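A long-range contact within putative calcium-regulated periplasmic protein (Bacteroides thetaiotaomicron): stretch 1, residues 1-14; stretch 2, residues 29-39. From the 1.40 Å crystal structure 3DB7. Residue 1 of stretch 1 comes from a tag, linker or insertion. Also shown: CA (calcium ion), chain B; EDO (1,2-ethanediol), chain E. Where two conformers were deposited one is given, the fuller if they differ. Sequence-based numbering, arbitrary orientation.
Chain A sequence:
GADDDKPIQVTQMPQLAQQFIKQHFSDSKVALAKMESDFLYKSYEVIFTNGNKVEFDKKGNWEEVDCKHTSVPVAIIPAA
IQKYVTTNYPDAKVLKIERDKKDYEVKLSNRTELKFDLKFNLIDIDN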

# COMPACT_ATOMS: atom_id res chain seq x y z
N GLY A 1 10.86 -9.38 13.10
CA GLY A 1 9.44 -9.70 13.29
C GLY A 1 8.86 -9.05 14.53
O GLY A 1 9.53 -8.29 15.25
N ALA A 2 7.61 -9.39 14.79
CA ALA A 2 6.93 -8.76 15.89
C ALA A 2 7.69 -9.00 17.18
O ALA A 2 7.74 -8.13 18.06
CB ALA A 2 5.50 -9.28 15.99
N ASP A 3 8.33 -10.17 17.30
CA ASP A 3 9.04 -10.47 18.54
C ASP A 3 10.27 -9.64 18.77
O ASP A 3 10.78 -9.59 19.87
CB ASP A 3 9.43 -11.95 18.62
CG ASP A 3 8.23 -12.84 18.82
OD1 ASP A 3 7.16 -12.30 19.20
OD2 ASP A 3 8.38 -14.07 18.61
N ASP A 4 10.72 -8.94 17.74
CA ASP A 4 11.97 -8.19 17.81
C ASP A 4 11.69 -6.70 18.17
O ASP A 4 12.63 -5.92 18.33
CB ASP A 4 12.72 -8.27 16.47
CG ASP A 4 12.94 -9.69 16.02
OD1 ASP A 4 13.75 -10.33 16.68
OD2 ASP A 4 12.33 -10.13 15.00
N ASP A 5 10.43 -6.33 18.34
CA ASP A 5 10.10 -4.92 18.60
C ASP A 5 10.81 -4.48 19.87
O ASP A 5 10.79 -5.18 20.89
CB ASP A 5 8.59 -4.72 18.84
CG ASP A 5 7.76 -4.68 17.55
OD1 ASP A 5 8.29 -4.76 16.40
OD2 ASP A 5 6.53 -4.54 17.71
N LYS A 6 11.36 -3.28 19.84
CA LYS A 6 12.08 -2.79 21.00
C LYS A 6 11.62 -1.38 21.35
O LYS A 6 11.94 -0.43 20.63
CB LYS A 6 13.55 -2.78 20.70
CG LYS A 6 14.39 -2.31 21.84
N PRO A 7 10.88 -1.23 22.46
CA PRO A 7 10.45 0.10 22.85
C PRO A 7 11.66 0.95 23.20
O PRO A 7 12.67 0.42 23.70
CB PRO A 7 9.48 -0.14 24.03
CG PRO A 7 9.66 -1.54 24.40
CD PRO A 7 10.34 -2.29 23.33
N ILE A 8 11.60 2.21 22.82
CA ILE A 8 12.67 3.16 23.02
C ILE A 8 12.11 4.50 23.39
O ILE A 8 10.93 4.77 23.22
CB ILE A 8 13.55 3.36 21.76
CG1 ILE A 8 12.71 3.77 20.56
CG2 ILE A 8 14.29 2.08 21.39
CD1 ILE A 8 13.55 4.06 19.28
N GLN A 9 13.00 5.36 23.85
CA GLN A 9 12.64 6.74 24.06
C GLN A 9 12.78 7.43 22.71
O GLN A 9 13.57 7.03 21.86
CB GLN A 9 13.55 7.40 25.12
CG GLN A 9 13.46 6.76 26.53
CD GLN A 9 12.04 6.80 27.12
OE1 GLN A 9 11.20 7.59 26.71
NE2 GLN A 9 11.79 5.94 28.11
N VAL A 10 12.02 8.49 22.53
CA VAL A 10 12.16 9.33 21.34
C VAL A 10 13.58 9.84 21.15
O VAL A 10 14.05 9.91 20.06
CB VAL A 10 11.20 10.53 21.39
CG1 VAL A 10 11.42 11.43 20.20
CG2 VAL A 10 9.74 10.02 21.39
N THR A 11 14.27 10.11 22.24
CA THR A 11 15.65 10.57 22.13
C THR A 11 16.61 9.51 21.61
O THR A 11 17.75 9.81 21.29
CB THR A 11 16.18 11.10 23.51
OG1 THR A 11 15.91 10.12 24.51
CG2 THR A 11 15.51 12.44 23.92
N GLN A 12 16.15 8.26 21.51
CA GLN A 12 16.97 7.21 20.91
C GLN A 12 16.76 7.05 19.43
O GLN A 12 17.43 6.24 18.77
CB GLN A 12 16.67 5.84 21.56
CG GLN A 12 17.17 5.79 22.97
CD GLN A 12 16.74 4.52 23.66
OE1 GLN A 12 15.64 4.45 24.27
NE2 GLN A 12 17.63 3.53 23.64
N MSE A 13 15.80 7.80 18.89
CA MSE A 13 15.55 7.84 17.45
C MSE A 13 16.57 8.71 16.70
O MSE A 13 17.14 9.67 17.26
CB MSE A 13 14.13 8.38 17.14
CG MSE A 13 12.99 7.62 17.83
SE MSE A 13 11.23 8.36 17.57
CE MSE A 13 11.10 7.61 15.79
N PRO A 14 16.77 8.44 15.40
CA PRO A 14 17.65 9.35 14.65
C PRO A 14 17.22 10.80 14.81
O PRO A 14 16.03 11.09 14.90
CB PRO A 14 17.46 8.92 13.20
CG PRO A 14 17.05 7.46 13.32
CD PRO A 14 16.19 7.39 14.55
N LYS A 29 0.91 14.01 21.16
CA LYS A 29 1.69 13.42 22.24
C LYS A 29 2.09 11.99 21.87
O LYS A 29 1.31 11.21 21.36
CB LYS A 29 0.91 13.42 23.54
CG LYS A 29 1.72 12.95 24.72
N VAL A 30 3.34 11.67 22.16
CA VAL A 30 3.89 10.35 21.88
C VAL A 30 3.37 9.33 22.89
O VAL A 30 3.55 9.47 24.10
CB VAL A 30 5.42 10.33 21.82
CG1 VAL A 30 5.96 8.90 21.62
CG2 VAL A 30 5.88 11.24 20.64
N ALA A 31 2.72 8.29 22.38
CA ALA A 31 2.28 7.14 23.19
C ALA A 31 3.33 6.03 23.28
O ALA A 31 3.53 5.43 24.33
CB ALA A 31 0.93 6.57 22.59
N LEU A 32 4.02 5.76 22.19
CA LEU A 32 4.99 4.69 22.15
C LEU A 32 5.91 4.96 20.97
O LEU A 32 5.45 5.28 19.90
CB LEU A 32 4.36 3.30 21.91
CG LEU A 32 5.40 2.18 21.67
CD1 LEU A 32 6.27 1.83 22.89
CD2 LEU A 32 4.68 0.92 21.17
N ALA A 33 7.20 4.79 21.19
CA ALA A 33 8.24 4.75 20.14
C ALA A 33 8.94 3.40 20.19
O ALA A 33 9.14 2.85 21.28
CB ALA A 33 9.27 5.88 20.32
N LYS A 34 9.25 2.84 19.03
CA LYS A 34 9.94 1.56 19.00
C LYS A 34 10.88 1.48 17.80
O LYS A 34 10.67 2.11 16.78
CB LYS A 34 8.97 0.38 18.97
CG LYS A 34 8.25 0.23 17.67
CD LYS A 34 7.30 -0.99 17.67
CE LYS A 34 6.81 -1.31 16.25
NZ LYS A 34 5.63 -2.26 16.29
N MSE A 35 11.89 0.64 17.94
CA MSE A 35 12.66 0.13 16.84
C MSE A 35 12.04 -1.20 16.40
O MSE A 35 11.77 -2.10 17.20
CB MSE A 35 14.10 -0.10 17.28
CG MSE A 35 15.00 -0.32 16.09
SE MSE A 35 16.90 -0.56 16.45
CE MSE A 35 16.62 -2.08 17.55
N GLU A 36 11.81 -1.27 15.09
CA GLU A 36 11.21 -2.43 14.40
C GLU A 36 12.31 -3.02 13.56
O GLU A 36 13.08 -2.31 12.94
CB GLU A 36 10.01 -1.97 13.60
CG GLU A 36 9.32 -3.07 12.81
CD GLU A 36 8.25 -2.52 11.87
OE1 GLU A 36 7.44 -1.72 12.36
OE2 GLU A 36 8.24 -2.88 10.67
N SER A 37 12.42 -4.33 13.56
CA SER A 37 13.51 -4.93 12.79
C SER A 37 13.26 -6.37 12.46
O SER A 37 12.39 -7.03 13.07
CB SER A 37 14.86 -4.78 13.51
OG SER A 37 14.85 -5.59 14.67
N ASP A 38 14.00 -6.82 11.46
CA ASP A 38 14.13 -8.25 11.17
C ASP A 38 15.54 -8.44 10.64
O ASP A 38 16.39 -7.55 10.81
CB ASP A 38 13.06 -8.70 10.13
CG ASP A 38 12.76 -10.20 10.20
OD1 ASP A 38 11.90 -10.63 11.02
OD2 ASP A 38 13.37 -10.95 9.40
N PHE A 39 15.82 -9.58 10.00
CA PHE A 39 17.20 -9.84 9.58
C PHE A 39 17.77 -8.79 8.63
O PHE A 39 18.96 -8.47 8.67
CB PHE A 39 17.36 -11.22 8.97
CG PHE A 39 17.15 -12.34 9.97
CD1 PHE A 39 17.95 -12.43 11.10
CD2 PHE A 39 16.16 -13.27 9.77
CE1 PHE A 39 17.76 -13.48 12.01
CE2 PHE A 39 15.97 -14.30 10.69
CZ PHE A 39 16.76 -14.38 11.81
CA CA B . 6.35 -1.01 10.27
C1 EDO E . 7.41 7.25 24.87
O1 EDO E . 7.98 6.77 26.10
C2 EDO E . 8.24 6.60 23.78
O2 EDO E . 8.30 5.15 23.91
O HOH W 1 10.39 -5.69 15.13
O HOH W 2 13.96 -4.21 16.90

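Which charged groups tie the two stretches together? At one end, the amino terminus of Gly1, a tag residue, sits in a pocket of acceptors: its N lies 2.6 Å from Asp38 OD1, a salt bridge, and donates a second hydrogen bond to Ser37 O at 2.8 Å. Asp4 of the same stretch joins in, its OD2 accepting from Gly1 N at 2.5 Å. The positive nitrogen thereby offsets two carboxylates that stand close together, Asp4 OD2 and Asp38 OD1 being 4.0 Å apart. Farther along, Lys34 extends its chain, with chi2 to chi4 all t, so that NZ reaches Asp5 OD2 at 2.8 Å in a second salt bridge.

How do the backbones pair? The short strand around Lys6 and Pro7 runs antiparallel to the strand carrying Ala33 to Met35. Lys6 and Met35 form a hydrogen-bonded pair, with Lys6 N to Met35 O and Met35 N to Lys6 O both 2.9 Å. Pro7 has no amide hydrogen to give, and it occupies a non-hydrogen-bonded position opposite Lys34, where none is required; its CA instead approaches Ala33 O at 3.4 Å in a CA-H...O contact. The next amide, Ile8 N, donates to Ala33 O at 3.0 Å.

What bridges the places where direct bonds stop? Beyond Ile8 N, a 1,2-ethanediol molecule, probably from the crystallisation liquor, takes over: its O2 donates to Ile8 O at 2.7 Å and accepts from Ala33 N at 3.0 Å. Toward the other end, water 2 donates to Asp4 O at 2.6 Å and to Met35 O at 3.1 Å, while accepting from Ser37 OG at 2.8 Å. Water 1 accepts from Ser37 N at 2.9 Å and also lies 2.6 Å from Asp5 OD1, bringing the carboxylate's other oxygen into the contact.

Where is the apolar packing, and why do these residues suit it? The two stretches bury 654 Å² between them, both sides summed. Ala33 is buried and its small methyl lets larger groups gather: Ile8 CG1 comes within 4.0 Å of Ala33 CB, Met13 SE, of a selenomethionine, within 4.2 Å, and Val10 CG2 within 4.3 Å. Val10 CG2 also meets Val30 CG1 at 3.9 Å, extending the patch beyond the paired residues. On the sheet face shared by Pro7 and Lys34, Pro7 CB rests 3.9 Å from Leu32 CD1. Glu36 contributes little to this packing; its carboxylate binds calcium, with OE1 2.5 Å and OE2 2.7 Å from the CA ion.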